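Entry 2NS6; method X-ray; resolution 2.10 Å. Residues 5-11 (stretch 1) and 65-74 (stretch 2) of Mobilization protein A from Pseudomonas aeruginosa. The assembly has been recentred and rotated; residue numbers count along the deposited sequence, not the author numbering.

Stretch 1 5-11: LTAKTGS
Stretch 2 65-74: RANGRLFKEV

The contact is built on two antiparallel strands whose axes approach to 4.6 Å with N-to-C directions 157° apart. The register is as follows: Ala 7 faces Val 74 and Thr 9 faces Lys 72 as non-hydrogen-bonded pairs, each with CA atoms 4.4 Å apart, while Lys 8 and Glu 73 form the hydrogen-bonded pair, CA to CA 5.4 Å. Backbone torsions are extended, for example -160/156 at Lys 8 and -91/126 at Glu 73. Before its strand, stretch 2 makes a type I turn from Arg 65 to Gly 68, closed by Gly 68 N to Arg 65 O at 2.8 Å.

Backbone hydrogen bonds hold the register. Lys 8 N donates to Glu 73 O (3.0 Å), and Glu 73 N returns to Lys 8 O (2.7 Å). Farther along, Gly 10 N donates to Phe 71 O (2.9 Å), but Gly 10 O receives Leu 70 N (2.9 Å, a bent 134°), where Leu 70 has turned to -63/-38. Beyond the Lys 8/Glu 73 rung, Ala 7 CA lies 3.2 Å from Glu 73 O and Val 74 CA 3.6 Å from Thr 6 O; between the rungs, Thr 9 CA lies 3.5 Å from Phe 71 O. All three are CA-H...O contacts.

Apolar packing gathers on Val 74 (chi1 t): its CG1 meets Leu 5 CG at 3.9 Å, with Leu 5 t,t, and its CG2 meets Ala 7 CB at 4.3 Å. On the face shared by Ala 7, Thr 9, Lys 72 and Val 74, the alkyl part of a long polar chain serves as packing surface: Lys 72 (t,p,t,m) brings CE within 3.9 Å of Ala 7 CB and CD within 3.5 Å of Thr 9 OG1. Thr 9, chi1 m, also lays CG2 over one face of the Arg 69 guanidinium.

On the other face, Lys 8 (p,t,p,p) and Glu 73 (t,t, chi3 53°) meet through CD and OE1 at 3.9 Å, aliphatic carbon against carboxylate. Phe 71, chi1 p and chi2 83°, places a ring face over Gly 10 CA; an ideal CB there would clash with Phe 71 CZ at 2.9 Å.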

# COMPACT_ATOMS: atom_id res chain seq x y z
N LEU A 5 7.03 7.20 11.08
CA LEU A 5 6.74 6.53 9.82
C LEU A 5 8.05 6.15 9.14
O LEU A 5 8.98 6.96 9.09
CB LEU A 5 5.92 7.46 8.92
CG LEU A 5 5.56 7.00 7.51
CD1 LEU A 5 4.29 7.70 7.05
CD2 LEU A 5 6.71 7.30 6.55
N THR A 6 8.12 4.93 8.62
CA THR A 6 9.32 4.47 7.93
C THR A 6 8.90 3.91 6.58
O THR A 6 7.71 3.81 6.30
CB THR A 6 10.04 3.35 8.71
OG1 THR A 6 9.15 2.25 8.88
CG2 THR A 6 10.49 3.84 10.09
N ALA A 7 9.86 3.54 5.75
CA ALA A 7 9.54 3.01 4.43
C ALA A 7 10.71 2.25 3.82
O ALA A 7 11.86 2.54 4.12
CB ALA A 7 9.12 4.14 3.51
N LYS A 8 10.40 1.28 2.97
CA LYS A 8 11.42 0.48 2.29
C LYS A 8 10.81 -0.20 1.06
O LYS A 8 9.60 -0.41 0.99
CB LYS A 8 11.99 -0.58 3.23
CG LYS A 8 10.95 -1.46 3.89
CD LYS A 8 11.59 -2.66 4.57
CE LYS A 8 12.63 -2.23 5.59
NZ LYS A 8 12.04 -1.28 6.57
N THR A 9 11.66 -0.54 0.08
CA THR A 9 11.21 -1.18 -1.15
C THR A 9 11.49 -2.69 -1.13
O THR A 9 12.40 -3.15 -0.45
CB THR A 9 11.93 -0.57 -2.39
OG1 THR A 9 11.87 0.86 -2.32
CG2 THR A 9 11.24 -1.02 -3.69
N GLY A 10 10.69 -3.46 -1.88
CA GLY A 10 10.88 -4.90 -1.93
C GLY A 10 11.15 -5.39 -3.35
O GLY A 10 10.32 -5.20 -4.24
N SER A 11 12.31 -6.02 -3.56
CA SER A 11 12.69 -6.52 -4.88
C SER A 11 13.06 -8.01 -4.82
O SER A 11 12.79 -8.75 -5.77
CB SER A 11 13.88 -5.72 -5.42
N ARG A 65 10.22 -8.07 -13.42
CA ARG A 65 11.60 -8.48 -13.64
C ARG A 65 12.36 -8.50 -12.31
O ARG A 65 12.00 -7.80 -11.37
CB ARG A 65 12.29 -7.52 -14.61
CG ARG A 65 12.33 -6.09 -14.11
CD ARG A 65 13.13 -5.22 -15.05
NE ARG A 65 13.39 -3.90 -14.48
CZ ARG A 65 14.17 -2.99 -15.05
NH1 ARG A 65 14.76 -3.28 -16.21
NH2 ARG A 65 14.36 -1.81 -14.48
N ALA A 66 13.40 -9.32 -12.24
CA ALA A 66 14.21 -9.48 -11.03
C ALA A 66 14.66 -8.17 -10.40
O ALA A 66 14.54 -7.99 -9.19
CB ALA A 66 15.43 -10.36 -11.34
N ASN A 67 15.21 -7.28 -11.22
CA ASN A 67 15.68 -5.99 -10.72
C ASN A 67 14.56 -4.96 -10.73
O ASN A 67 14.80 -3.76 -10.92
CB ASN A 67 16.86 -5.50 -11.57
CG ASN A 67 18.13 -6.31 -11.33
OD1 ASN A 67 18.67 -6.32 -10.21
ND2 ASN A 67 18.61 -6.98 -12.37
N GLY A 68 13.33 -5.42 -10.54
CA GLY A 68 12.20 -4.50 -10.52
C GLY A 68 11.70 -4.30 -9.11
O GLY A 68 11.97 -5.11 -8.23
N ARG A 69 10.97 -3.21 -8.89
CA ARG A 69 10.42 -2.88 -7.57
C ARG A 69 9.02 -3.46 -7.42
O ARG A 69 8.05 -2.94 -7.99
CB ARG A 69 10.38 -1.36 -7.40
CG ARG A 69 11.73 -0.66 -7.59
CD ARG A 69 11.55 0.81 -7.99
NE ARG A 69 10.93 1.63 -6.95
CZ ARG A 69 11.56 2.05 -5.85
NH1 ARG A 69 12.83 1.74 -5.64
NH2 ARG A 69 10.91 2.81 -4.97
N LEU A 70 8.90 -4.55 -6.66
CA LEU A 70 7.61 -5.20 -6.44
C LEU A 70 6.63 -4.29 -5.71
O LEU A 70 5.43 -4.28 -6.01
CB LEU A 70 7.81 -6.49 -5.65
CG LEU A 70 8.60 -7.60 -6.36
CD1 LEU A 70 9.00 -8.66 -5.36
CD2 LEU A 70 7.76 -8.22 -7.49
N PHE A 71 7.13 -3.52 -4.74
CA PHE A 71 6.28 -2.62 -3.98
C PHE A 71 7.10 -1.78 -3.00
O PHE A 71 8.23 -2.11 -2.68
CB PHE A 71 5.21 -3.41 -3.23
CG PHE A 71 5.77 -4.37 -2.23
CD1 PHE A 71 6.13 -3.94 -0.95
CD2 PHE A 71 6.00 -5.70 -2.57
CE1 PHE A 71 6.70 -4.81 -0.04
CE2 PHE A 71 6.58 -6.58 -1.67
CZ PHE A 71 6.93 -6.14 -0.40
N LYS A 72 6.49 -0.69 -2.54
CA LYS A 72 7.09 0.21 -1.57
C LYS A 72 6.26 0.03 -0.30
O LYS A 72 5.06 0.36 -0.27
CB LYS A 72 6.97 1.66 -2.06
CG LYS A 72 7.59 2.72 -1.15
CD LYS A 72 9.10 2.62 -1.12
CE LYS A 72 9.73 3.77 -0.34
NZ LYS A 72 9.63 5.07 -1.08
N GLU A 73 6.88 -0.52 0.73
CA GLU A 73 6.21 -0.77 2.00
C GLU A 73 6.37 0.41 2.94
O GLU A 73 7.48 0.86 3.21
CB GLU A 73 6.79 -2.02 2.65
CG GLU A 73 6.32 -2.27 4.08
CD GLU A 73 6.75 -3.63 4.59
OE1 GLU A 73 7.95 -3.94 4.51
OE2 GLU A 73 5.87 -4.39 5.06
N VAL A 74 5.25 0.91 3.44
CA VAL A 74 5.27 2.03 4.36
C VAL A 74 4.66 1.59 5.69
O VAL A 74 3.67 0.85 5.70
CB VAL A 74 4.47 3.23 3.81
CG1 VAL A 74 4.59 4.42 4.75
CG2 VAL A 74 4.99 3.61 2.42